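Local coordinates for uncharacterized protein, cytosolic disulfide reductase DsbM (Pseudomonas aeruginosa PAO1, PDB 5HFI) that is a cytosolic disulfide reductase of the thioredoxin superfamily that binds glutathione and probably exchanges disulfides with it through a reactive cysteine pair, at residues T8-Y13 / D37-G42; L27-E32 / D205-L210. All coordinates share one frame; numbering follows the deposited sequence.

Interaction 1. Residues T8-Y13 / D37-G42; sequences TLHYLY and DVRLHG
His10 and His41 meet rim to rim on one face of a parallel strand pair, His10 ND1 lying 2.8 Å from His41 NE2 in a hydrogen bond whose donor may be either ring. Each nitrogen lies at the edge of the other ring, near its plane, with the planes 33° apart; neither ring lies over the other's face. On the same face Leu12 CD2 rests 3.5 Å from His41 CB, and Thr8 CG2 packs 3.4 Å from Arg39 CG. On the other face the Tyr13 ring swings across to strand 37-42: with CG between the backbone N and carbonyl carbon (chi1 73°), Gly42 CA sits over the ring face, 3.8 Å from its centroid, a CH-pi contact. Between the two faces run five backbone hydrogen bonds, the shortest from Leu9 N to Asp37 O at 2.6 Å. Further out, His10 NE2 is hydrogen-bonded to Glu186 OE1, so both ring nitrogens are held, while Arg39 NE bridges to Asp37 OD2 (2.6 Å) within its own strand. Helix 159-174 covers Leu12 and His41; helix 24-30 covers Leu9, Tyr11, Val38 and Leu40. Parallel strands 8-13 and 37-42, joined through helices 18-22 and 24-30, form the right-handed beta-alpha-beta crossover that opens the thioredoxin fold.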
loop_
_atom_site.group_PDB
_atom_site.type_symbol
_atom_site.label_atom_id
_atom_site.label_comp_id
_atom_site.label_asym_id
_atom_site.label_seq_id
_atom_site.Cartn_x
_atom_site.Cartn_y
_atom_site.Cartn_z
ATOM N N THR A 8 -12.622 -9.790 9.935
ATOM C CA THR A 8 -11.836 -8.632 9.533
ATOM C C THR A 8 -10.515 -9.084 8.926
ATOM O O THR A 8 -9.805 -9.906 9.514
ATOM C CB THR A 8 -11.574 -7.705 10.725
ATOM O OG1 THR A 8 -12.819 -7.190 11.216
ATOM C CG2 THR A 8 -10.682 -6.555 10.316
ATOM N N LEU A 9 -10.191 -8.542 7.756
ATOM C CA LEU A 9 -8.922 -8.807 7.093
ATOM C C LEU A 9 -7.985 -7.633 7.342
ATOM O O LEU A 9 -8.251 -6.514 6.891
ATOM C CB LEU A 9 -9.117 -9.023 5.593
ATOM C CG LEU A 9 -7.824 -9.270 4.811
ATOM C CD1 LEU A 9 -7.222 -10.618 5.185
ATOM C CD2 LEU A 9 -8.065 -9.180 3.314
ATOM N N HIS A 10 -6.899 -7.888 8.062
ATOM C CA HIS A 10 -5.898 -6.868 8.325
ATOM C C HIS A 10 -4.806 -6.956 7.269
ATOM O O HIS A 10 -4.301 -8.046 6.981
ATOM C CB HIS A 10 -5.306 -7.040 9.724
ATOM C CG HIS A 10 -6.314 -6.912 10.825
ATOM N ND1 HIS A 10 -6.576 -5.714 11.457
ATOM C CD2 HIS A 10 -7.118 -7.829 11.414
ATOM C CE1 HIS A 10 -7.502 -5.897 12.381
ATOM N NE2 HIS A 10 -7.847 -7.172 12.377
ATOM N N TYR A 11 -4.451 -5.811 6.690
ATOM C CA TYR A 11 -3.444 -5.738 5.635
ATOM C C TYR A 11 -2.309 -4.839 6.108
ATOM O O TYR A 11 -2.486 -3.623 6.239
ATOM C CB TYR A 11 -4.053 -5.220 4.331
ATOM C CG TYR A 11 -3.066 -5.077 3.188
ATOM C CD1 TYR A 11 -3.177 -4.034 2.278
ATOM C CD2 TYR A 11 -2.025 -5.983 3.019
ATOM C CE1 TYR A 11 -2.285 -3.896 1.230
ATOM C CE2 TYR A 11 -1.125 -5.851 1.971
ATOM C CZ TYR A 11 -1.262 -4.803 1.083
ATOM O OH TYR A 11 -0.376 -4.660 0.041
ATOM N N LEU A 12 -1.153 -5.442 6.375
ATOM C CA LEU A 12 0.067 -4.708 6.689
ATOM C C LEU A 12 0.825 -4.452 5.393
ATOM O O LEU A 12 1.229 -5.398 4.707
ATOM C CB LEU A 12 0.931 -5.492 7.676
ATOM C CG LEU A 12 0.503 -5.461 9.143
ATOM C CD1 LEU A 12 0.986 -6.707 9.867
ATOM C CD2 LEU A 12 1.049 -4.206 9.813
ATOM N N TYR A 13 1.031 -3.178 5.067
ATOM C CA TYR A 13 1.549 -2.782 3.768
ATOM C C TYR A 13 2.589 -1.685 3.940
ATOM O O TYR A 13 2.752 -1.107 5.019
ATOM C CB TYR A 13 0.428 -2.269 2.857
ATOM C CG TYR A 13 -0.062 -0.902 3.283
ATOM C CD1 TYR A 13 0.429 0.253 2.681
ATOM C CD2 TYR A 13 -0.990 -0.761 4.306
ATOM C CE1 TYR A 13 0.007 1.501 3.079
ATOM C CE2 TYR A 13 -1.426 0.487 4.706
ATOM C CZ TYR A 13 -0.920 1.615 4.088
ATOM O OH TYR A 13 -1.343 2.860 4.482
ATOM N N ASP A 37 -14.708 -7.057 6.455
ATOM C CA ASP A 37 -14.103 -5.768 6.754
ATOM C C ASP A 37 -12.603 -5.837 6.495
ATOM O O ASP A 37 -11.949 -6.824 6.844
ATOM C CB ASP A 37 -14.373 -5.378 8.208
ATOM C CG ASP A 37 -13.709 -4.073 8.598
ATOM O OD1 ASP A 37 -13.627 -3.168 7.743
ATOM O OD2 ASP A 37 -13.271 -3.955 9.761
ATOM N N VAL A 38 -12.062 -4.792 5.871
ATOM C CA VAL A 38 -10.646 -4.728 5.520
ATOM C C VAL A 38 -10.036 -3.503 6.191
ATOM O O VAL A 38 -10.497 -2.376 5.967
ATOM C CB VAL A 38 -10.434 -4.679 3.998
ATOM C CG1 VAL A 38 -8.959 -4.483 3.678
ATOM C CG2 VAL A 38 -10.956 -5.947 3.346
ATOM N N ARG A 39 -9.003 -3.720 7.006
ATOM C CA ARG A 39 -8.287 -2.657 7.705
ATOM C C ARG A 39 -6.872 -2.550 7.157
ATOM O O ARG A 39 -6.181 -3.565 7.007
ATOM C CB ARG A 39 -8.218 -2.923 9.208
ATOM C CG ARG A 39 -9.519 -3.342 9.842
ATOM C CD ARG A 39 -10.348 -2.162 10.296
ATOM N NE ARG A 39 -11.477 -2.609 11.106
ATOM C CZ ARG A 39 -11.491 -2.597 12.434
ATOM N NH1 ARG A 39 -10.436 -2.156 13.106
ATOM N NH2 ARG A 39 -12.559 -3.026 13.091
ATOM N N LEU A 40 -6.433 -1.324 6.888
ATOM C CA LEU A 40 -5.089 -1.069 6.386
ATOM C C LEU A 40 -4.163 -0.667 7.527
ATOM O O LEU A 40 -4.532 0.137 8.388
ATOM C CB LEU A 40 -5.100 0.027 5.315
ATOM C CG LEU A 40 -5.288 -0.382 3.847
ATOM C CD1 LEU A 40 -6.421 -1.370 3.653
ATOM C CD2 LEU A 40 -5.509 0.846 2.978
ATOM N N HIS A 41 -2.956 -1.231 7.525
ATOM C CA HIS A 41 -1.937 -0.926 8.532
ATOM C C HIS A 41 -0.626 -0.616 7.822
ATOM O O HIS A 41 0.065 -1.531 7.363
ATOM C CB HIS A 41 -1.749 -2.083 9.504
ATOM C CG HIS A 41 -3.017 -2.577 10.120
ATOM N ND1 HIS A 41 -3.491 -2.108 11.326
ATOM C CD2 HIS A 41 -3.897 -3.522 9.711
ATOM C CE1 HIS A 41 -4.616 -2.733 11.627
ATOM N NE2 HIS A 41 -4.884 -3.593 10.662
ATOM N N GLY A 42 -0.276 0.667 7.747
ATOM C CA GLY A 42 0.996 1.055 7.164
ATOM C C GLY A 42 2.127 0.842 8.154
ATOM O O GLY A 42 2.071 1.317 9.292
#

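Interaction 2. Residues L27-E32 / D205-L210; sequences LAAACE and DWRAFL
Ala29 points its CB at helix 203-215, where the methyl lies over one face of the Arg207 guanidinium, 3.8 Å from NH2, and near the edge of the Trp206 indole, 4.2 Å from CD1. Next, Ala30 CB touches two side chains of that helix, 3.8 Å from Trp206 NE1 at the indole edge and 3.7 Å from Leu210 CD1. This same Leu210 methyl lies over a face of the indole, offset toward its rim. The helix 24-30 that carries the alanines follows the CxxC motif of the thioredoxin fold, and helix 203-215 packs beside it on the same side of the central sheet, where Trp206 also meets Phe183. Glu32, beyond the helix end, closes the contact at its exposed margin. Arg207 is extended as far as CD and then bends (chi3 -66°), which places NE near Glu32. Glu32 OE1 takes both Arg207 NH2 (3.0 Å) and Arg207 NE (3.1 Å), a side-on salt bridge with nearly parallel planes but OE1 standing off that of the guanidinium; because both donors converge on one oxygen, the bonds are bent (138° and 136°). A water bound to Glu32 OE2 at 2.6 Å also bonds weakly to Arg207 NH2, while Asp204 holds Arg207 NH1 in a second salt bridge.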
loop_
_atom_site.group_PDB
_atom_site.type_symbol
_atom_site.label_atom_id
_atom_site.label_comp_id
_atom_site.label_asym_id
_atom_site.label_seq_id
_atom_site.Cartn_x
_atom_site.Cartn_y
_atom_site.Cartn_z
ATOM N N LEU A 27 -5.747 -6.985 -2.573
ATOM C CA LEU A 27 -6.486 -6.018 -1.767
ATOM C C LEU A 27 -7.767 -5.588 -2.471
ATOM O O LEU A 27 -8.819 -5.455 -1.833
ATOM C CB LEU A 27 -5.608 -4.806 -1.457
ATOM C CG LEU A 27 -6.278 -3.690 -0.652
ATOM C CD1 LEU A 27 -6.781 -4.224 0.685
ATOM C CD2 LEU A 27 -5.313 -2.535 -0.443
ATOM N N ALA A 28 -7.701 -5.369 -3.787
ATOM C CA ALA A 28 -8.896 -4.979 -4.528
ATOM C C ALA A 28 -9.948 -6.079 -4.491
ATOM O O ALA A 28 -11.138 -5.804 -4.297
ATOM C CB ALA A 28 -8.531 -4.632 -5.972
ATOM N N ALA A 29 -9.527 -7.333 -4.666
ATOM C CA ALA A 29 -10.471 -8.444 -4.614
ATOM C C ALA A 29 -11.057 -8.606 -3.217
ATOM O O ALA A 29 -12.239 -8.938 -3.068
ATOM C CB ALA A 29 -9.788 -9.734 -5.063
ATOM N N ALA A 30 -10.246 -8.374 -2.180
ATOM C CA ALA A 30 -10.741 -8.501 -0.812
ATOM C C ALA A 30 -11.815 -7.463 -0.515
ATOM O O ALA A 30 -12.785 -7.750 0.196
ATOM C CB ALA A 30 -9.589 -8.370 0.180
ATOM N N CYS A 31 -11.662 -6.253 -1.053
ATOM C CA CYS A 31 -12.636 -5.195 -0.818
ATOM C C CYS A 31 -13.967 -5.441 -1.514
ATOM O O CYS A 31 -14.899 -4.655 -1.315
ATOM C CB CYS A 31 -12.059 -3.849 -1.260
ATOM S SG CYS A 31 -10.685 -3.288 -0.238
ATOM N N GLU A 32 -14.086 -6.502 -2.309
ATOM C CA GLU A 32 -15.332 -6.844 -2.982
ATOM C C GLU A 32 -16.102 -7.951 -2.276
ATOM O O GLU A 32 -17.201 -8.298 -2.719
ATOM C CB GLU A 32 -15.050 -7.260 -4.429
ATOM C CG GLU A 32 -14.344 -6.201 -5.257
ATOM C CD GLU A 32 -13.675 -6.780 -6.487
ATOM O OE1 GLU A 32 -13.811 -8.001 -6.718
ATOM O OE2 GLU A 32 -13.011 -6.019 -7.221
ATOM N N ASP A 205 -8.658 -16.757 -7.036
ATOM C CA ASP A 205 -8.432 -17.723 -5.962
ATOM C C ASP A 205 -8.548 -17.051 -4.601
ATOM O O ASP A 205 -9.178 -17.581 -3.679
ATOM C CB ASP A 205 -7.048 -18.362 -6.108
ATOM C CG ASP A 205 -7.031 -19.542 -7.057
ATOM O OD1 ASP A 205 -7.988 -19.709 -7.840
ATOM O OD2 ASP A 205 -6.039 -20.302 -7.021
ATOM N N TRP A 206 -7.933 -15.873 -4.466
ATOM C CA TRP A 206 -7.924 -15.150 -3.199
ATOM C C TRP A 206 -9.333 -14.756 -2.771
ATOM O O TRP A 206 -9.710 -14.936 -1.608
ATOM C CB TRP A 206 -7.013 -13.927 -3.339
ATOM C CG TRP A 206 -6.963 -12.982 -2.175
ATOM C CD1 TRP A 206 -7.534 -11.741 -2.102
ATOM C CD2 TRP A 206 -6.271 -13.177 -0.935
ATOM N NE1 TRP A 206 -7.253 -11.163 -0.888
ATOM C CE2 TRP A 206 -6.481 -12.023 -0.154
ATOM C CE3 TRP A 206 -5.506 -14.221 -0.404
ATOM C CZ2 TRP A 206 -5.950 -11.882 1.128
ATOM C CZ3 TRP A 206 -4.979 -14.079 0.870
ATOM C CH2 TRP A 206 -5.206 -12.918 1.621
ATOM N N ARG A 207 -10.127 -14.218 -3.700
ATOM C CA ARG A 207 -11.503 -13.858 -3.372
ATOM C C ARG A 207 -12.299 -15.081 -2.929
ATOM O O ARG A 207 -13.015 -15.035 -1.920
ATOM C CB ARG A 207 -12.165 -13.184 -4.573
ATOM C CG ARG A 207 -13.488 -12.514 -4.253
ATOM C CD ARG A 207 -14.217 -12.082 -5.517
ATOM N NE ARG A 207 -13.508 -11.027 -6.236
ATOM C CZ ARG A 207 -12.804 -11.225 -7.345
ATOM N NH1 ARG A 207 -12.712 -12.445 -7.862
ATOM N NH2 ARG A 207 -12.194 -10.205 -7.939
ATOM N N ALA A 208 -12.166 -16.193 -3.656
ATOM C CA ALA A 208 -12.886 -17.409 -3.291
ATOM C C ALA A 208 -12.423 -17.941 -1.941
ATOM O O ALA A 208 -13.230 -18.443 -1.151
ATOM C CB ALA A 208 -12.705 -18.468 -4.378
ATOM N N PHE A 209 -11.122 -17.840 -1.658
ATOM C CA PHE A 209 -10.621 -18.270 -0.359
ATOM C C PHE A 209 -11.263 -17.472 0.769
ATOM O O PHE A 209 -11.684 -18.043 1.783
ATOM C CB PHE A 209 -9.098 -18.144 -0.319
ATOM C CG PHE A 209 -8.503 -18.413 1.033
ATOM C CD1 PHE A 209 -8.247 -19.709 1.445
ATOM C CD2 PHE A 209 -8.190 -17.367 1.888
ATOM C CE1 PHE A 209 -7.695 -19.960 2.687
ATOM C CE2 PHE A 209 -7.641 -17.612 3.131
ATOM C CZ PHE A 209 -7.392 -18.910 3.530
ATOM N N LEU A 210 -11.364 -16.149 0.604
ATOM C CA LEU A 210 -11.995 -15.323 1.629
ATOM C C LEU A 210 -13.487 -15.618 1.737
ATOM O O LEU A 210 -14.038 -15.646 2.844
ATOM C CB LEU A 210 -11.752 -13.842 1.334
ATOM C CG LEU A 210 -10.290 -13.388 1.366
ATOM C CD1 LEU A 210 -10.156 -11.959 0.854
ATOM C CD2 LEU A 210 -9.709 -13.516 2.768
HETATM O O HOH W 1 -10.998 -7.272 -8.288
#

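Overall arrangement
The two interactions lie with their centres 13 Å apart and form successive layers of one fold. Interaction 1 belongs to the four-stranded mixed sheet, joining its edge strand 37-42 to strand 8-13; interaction 2 joins two helices against that sheet. Helix 24-30 connects them: Leu27 reaches Tyr11 and Val38, and Ala30 CB touches Leu9 CD2 at 3.6 Å, while the helix packs outward on 203-215. Along the chain the order is 8-13, 27-32, 37-42, 205-210, so the contacts interleave, and the C-terminal helix returns to pack on the N-terminal half. Cys17, part of the glutathione pocket, lies in sequence between strand 8-13 and helix 24-30, one from each contact.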